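Local coordinates for Bak protein (Grouper iridovirus, PDB 5VMN) that probably blocks apoptosis of the infected host cell as a viral Bcl-2 protein that sequesters the pro-apoptotic protein Bim, at residues G69-L74 and R100-D105. Residues are numbered along the deposited sequence; the frame is centred on the assembly and turned at random.
With EDO (1,2-ethanediol), chain K.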
ATOM      1  N   GLY A  69       5.903   8.200   3.694  1.00 25.41           N
ATOM      2  CA  GLY A  69       6.195   7.229   4.730  1.00 24.58           C
ATOM      3  C   GLY A  69       4.938   6.554   5.260  1.00 23.02           C
ATOM      4  O   GLY A  69       4.902   5.333   5.459  1.00 22.78           O
ATOM      5  N   ARG A  70       3.889   7.331   5.484  1.00 22.76           N
ATOM      6  CA  ARG A  70       2.625   6.738   5.914  1.00 21.27           C
ATOM      7  C   ARG A  70       2.071   5.790   4.860  1.00 21.10           C
ATOM      8  O   ARG A  70       1.521   4.731   5.196  1.00 20.84           O
ATOM      9  CB  ARG A  70       1.618   7.836   6.217  1.00 22.42           C
ATOM     10  CG  ARG A  70       1.973   8.660   7.414  1.00 25.84           C
ATOM     11  CD  ARG A  70       0.835   9.556   7.776  1.00 27.34           C
ATOM     12  NE  ARG A  70       1.183  10.515   8.808  1.00 28.15           N
ATOM     13  CZ  ARG A  70       0.309  11.344   9.367  1.00 30.97           C
ATOM     14  NH1 ARG A  70      -0.964  11.301   9.010  1.00 31.62           N
ATOM     15  NH2 ARG A  70       0.709  12.226  10.264  1.00 32.68           N
ATOM     16  N   ILE A  71       2.211   6.138   3.578  1.00 21.58           N
ATOM     17  CA  ILE A  71       1.750   5.242   2.528  1.00 18.86           C
ATOM     18  C   ILE A  71       2.539   3.934   2.574  1.00 21.41           C
ATOM     19  O   ILE A  71       1.970   2.844   2.435  1.00 20.57           O
ATOM     20  CB  ILE A  71       1.852   5.941   1.158  1.00 21.57           C
ATOM     21  CG1 ILE A  71       0.719   6.961   1.065  1.00 25.10           C
ATOM     22  CG2 ILE A  71       1.809   4.935   0.031  1.00 23.76           C
ATOM     23  CD1 ILE A  71       0.756   7.858  -0.165  1.00 31.58           C
ATOM     24  N   LEU A  72       3.860   4.021   2.783  1.00 21.61           N
ATOM     25  CA  LEU A  72       4.663   2.813   2.798  1.00 19.35           C
ATOM     26  C   LEU A  72       4.366   1.972   4.041  1.00 18.76           C
ATOM     27  O   LEU A  72       4.435   0.740   3.973  1.00 22.40           O
ATOM     28  CB  LEU A  72       6.148   3.169   2.701  1.00 21.54           C
ATOM     29  CG  LEU A  72       6.569   3.728   1.337  1.00 25.27           C
ATOM     30  CD1 LEU A  72       7.974   4.346   1.438  1.00 23.69           C
ATOM     31  CD2 LEU A  72       6.560   2.650   0.287  1.00 24.83           C
ATOM     32  N   ILE A  73       4.008   2.609   5.153  1.00 19.62           N
ATOM     33  CA  ILE A  73       3.567   1.853   6.335  1.00 19.77           C
ATOM     34  C   ILE A  73       2.284   1.108   6.012  1.00 20.28           C
ATOM     35  O   ILE A  73       2.150  -0.081   6.306  1.00 19.30           O
ATOM     36  CB  ILE A  73       3.410   2.779   7.541  1.00 20.93           C
ATOM     37  CG1 ILE A  73       4.783   3.238   8.050  1.00 23.63           C
ATOM     38  CG2 ILE A  73       2.619   2.094   8.656  1.00 21.72           C
ATOM     39  CD1 ILE A  73       4.694   4.361   9.056  1.00 28.21           C
ATOM     40  N   LEU A  74       1.331   1.766   5.336  1.00 20.40           N
ATOM     41  CA  LEU A  74       0.092   1.076   4.976  1.00 20.88           C
ATOM     42  C   LEU A  74       0.374  -0.115   4.070  1.00 21.00           C
ATOM     43  O   LEU A  74      -0.192  -1.211   4.248  1.00 20.61           O
ATOM     44  CB  LEU A  74      -0.867   2.060   4.298  1.00 20.86           C
ATOM     45  CG  LEU A  74      -2.122   1.406   3.728  1.00 21.57           C
ATOM     46  CD1 LEU A  74      -2.978   0.840   4.850  1.00 24.83           C
ATOM     47  CD2 LEU A  74      -2.906   2.407   2.866  1.00 25.76           C
ATOM     48  N   ARG A 100      -9.323   0.238  -3.166  1.00 35.58           N
ATOM     49  CA  ARG A 100     -10.397   1.133  -2.763  1.00 37.47           C
ATOM     50  C   ARG A 100      -9.842   2.331  -2.004  1.00 34.45           C
ATOM     51  O   ARG A 100     -10.295   3.469  -2.205  1.00 37.33           O
ATOM     52  CB  ARG A 100     -11.424   0.355  -1.916  1.00 45.95           C
ATOM     53  CG  ARG A 100     -12.881   0.763  -2.046  1.00 65.95           C
ATOM     54  CD  ARG A 100     -13.830  -0.403  -1.684  1.00 57.77           C
ATOM     55  NE  ARG A 100     -13.402  -1.062  -0.447  1.00 73.92           N
ATOM     56  CZ  ARG A 100     -13.251  -2.379  -0.270  1.00 72.57           C
ATOM     57  NH1 ARG A 100     -13.502  -3.251  -1.242  1.00 73.20           N
ATOM     58  NH2 ARG A 100     -12.843  -2.827   0.911  1.00 69.55           N
ATOM     59  N   PHE A 101      -8.854   2.104  -1.134  1.00 30.30           N
ATOM     60  CA  PHE A 101      -8.274   3.216  -0.393  1.00 28.09           C
ATOM     61  C   PHE A 101      -7.653   4.228  -1.346  1.00 31.75           C
ATOM     62  O   PHE A 101      -7.866   5.438  -1.208  1.00 30.62           O
ATOM     63  CB  PHE A 101      -7.214   2.726   0.597  1.00 27.32           C
ATOM     64  CG  PHE A 101      -6.449   3.848   1.250  1.00 26.59           C
ATOM     65  CD1 PHE A 101      -7.051   4.616   2.230  1.00 27.66           C
ATOM     66  CD2 PHE A 101      -5.170   4.173   0.840  1.00 27.18           C
ATOM     67  CE1 PHE A 101      -6.387   5.657   2.821  1.00 29.28           C
ATOM     68  CE2 PHE A 101      -4.483   5.217   1.439  1.00 27.00           C
ATOM     69  CZ  PHE A 101      -5.100   5.965   2.431  1.00 24.77           C
ATOM     70  N   PHE A 102      -6.855   3.751  -2.301  1.00 31.02           N
ATOM     71  CA  PHE A 102      -6.095   4.673  -3.140  1.00 30.65           C
ATOM     72  C   PHE A 102      -6.970   5.339  -4.192  1.00 37.05           C
ATOM     73  O   PHE A 102      -6.592   6.382  -4.732  1.00 37.06           O
ATOM     74  CB  PHE A 102      -4.914   3.949  -3.800  1.00 28.00           C
ATOM     75  CG  PHE A 102      -3.771   3.703  -2.855  1.00 26.42           C
ATOM     76  CD1 PHE A 102      -2.978   4.752  -2.419  1.00 26.38           C
ATOM     77  CD2 PHE A 102      -3.517   2.444  -2.371  1.00 28.30           C
ATOM     78  CE1 PHE A 102      -1.957   4.546  -1.528  1.00 29.60           C
ATOM     79  CE2 PHE A 102      -2.474   2.225  -1.500  1.00 27.91           C
ATOM     80  CZ  PHE A 102      -1.706   3.284  -1.046  1.00 29.05           C
ATOM     81  N   ARG A 103      -8.144   4.789  -4.471  1.00 34.44           N
ATOM     82  CA  ARG A 103      -9.053   5.430  -5.421  1.00 35.83           C
ATOM     83  C   ARG A 103      -9.894   6.534  -4.795  1.00 35.98           C
ATOM     84  O   ARG A 103     -10.572   7.266  -5.520  1.00 37.28           O
ATOM     85  CB  ARG A 103      -9.968   4.387  -6.053  1.00 43.04           C
ATOM     86  CG  ARG A 103      -9.235   3.429  -6.987  1.00 54.92           C
ATOM     87  CD  ARG A 103     -10.208   2.633  -7.857  1.00 62.59           C
ATOM     88  NE  ARG A 103     -11.301   2.045  -7.073  1.00 74.53           N
ATOM     89  CZ  ARG A 103     -11.407   0.758  -6.739  1.00 61.85           C
ATOM     90  NH1 ARG A 103     -10.487  -0.130  -7.116  1.00 70.02           N
ATOM     91  NH2 ARG A 103     -12.441   0.354  -6.017  1.00 60.22           N
ATOM     92  N   GLN A 104      -9.882   6.681  -3.481  1.00 36.12           N
ATOM     93  CA  GLN A 104     -10.563   7.809  -2.867  1.00 35.80           C
ATOM     94  C   GLN A 104      -9.988   9.115  -3.389  1.00 37.23           C
ATOM     95  O   GLN A 104      -8.769   9.259  -3.546  1.00 36.08           O
ATOM     96  CB  GLN A 104     -10.417   7.760  -1.351  1.00 36.12           C
ATOM     97  CG  GLN A 104     -11.094   6.563  -0.699  1.00 32.77           C
ATOM     98  CD  GLN A 104     -10.942   6.560   0.820  1.00 34.51           C
ATOM     99  OE1 GLN A 104     -11.920   6.640   1.553  1.00 37.99           O
ATOM    100  NE2 GLN A 104      -9.716   6.453   1.286  1.00 33.06           N
ATOM    101  N   ASP A 105     -10.879  10.077  -3.641  1.00 39.88           N
ATOM    102  CA  ASP A 105     -10.478  11.293  -4.345  1.00 45.64           C
ATOM    103  C   ASP A 105      -9.337  12.010  -3.618  1.00 42.73           C
ATOM    104  O   ASP A 105      -8.375  12.470  -4.249  1.00 41.67           O
ATOM    105  CB  ASP A 105     -11.688  12.214  -4.508  1.00 54.65           C
ATOM    106  CG  ASP A 105     -12.622  11.776  -5.644  1.00 56.12           C
ATOM    107  OD1 ASP A 105     -12.249  10.867  -6.420  1.00 56.43           O
ATOM    108  OD2 ASP A 105     -13.733  12.345  -5.763  1.00 60.95           O
TER
HETATM  109  C1  EDO K 210       7.772  12.132   3.017  1.00 56.49           C
HETATM  110  O1  EDO K 210       7.338  10.939   3.733  1.00 47.70           O
HETATM  111  C2  EDO K 210       7.073  12.389   1.674  1.00 50.73           C
HETATM  112  O2  EDO K 210       5.717  12.922   1.721  1.00 39.41           O
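I71 and L74, one turn apart on helix 68-84, meet the successive aromatics F101 and F102 from the end of helix 88-103 in a wholly apolar contact buried near the centre of the molecule. It illustrates how two helices whose backbones stay well apart can be joined by aromatic rings meeting aliphatic methyls: the nearest CA atoms, those of I71 and F102, are 9.7 Å apart. L74 contributes a single methyl, CD2, which lies 3.5 Å from F101 CD2 and also touches F102, 4.2 Å from its CZ. With CG of L74 anti to the backbone N (chi1 173°), the leucine reaches across to meet F101 coming the other way. I71 uses its short branch: CG2 sits at the edge of the F102 ring, near its plane, 4.0 Å from CZ. The two phenylalanines also pack on each other, F101 CD2 standing 3.8 Å above the plane of the F102 ring, over its centre. Q104, at the N-cap of helix 105-113, donates a hydrogen bond from NE2 to a lone pair of F101 O, which also accepts from Q104 N; N58 OD1 is a second partner of NE2. Helix 105-113 adds I107 against both phenylalanines and W110 against I71, while I56 of helix 53-60 touches L74. Such meeting of aliphatic and aromatic side chains from several helices is characteristic of the hydrophobic core of the all-helical Bcl-2 fold.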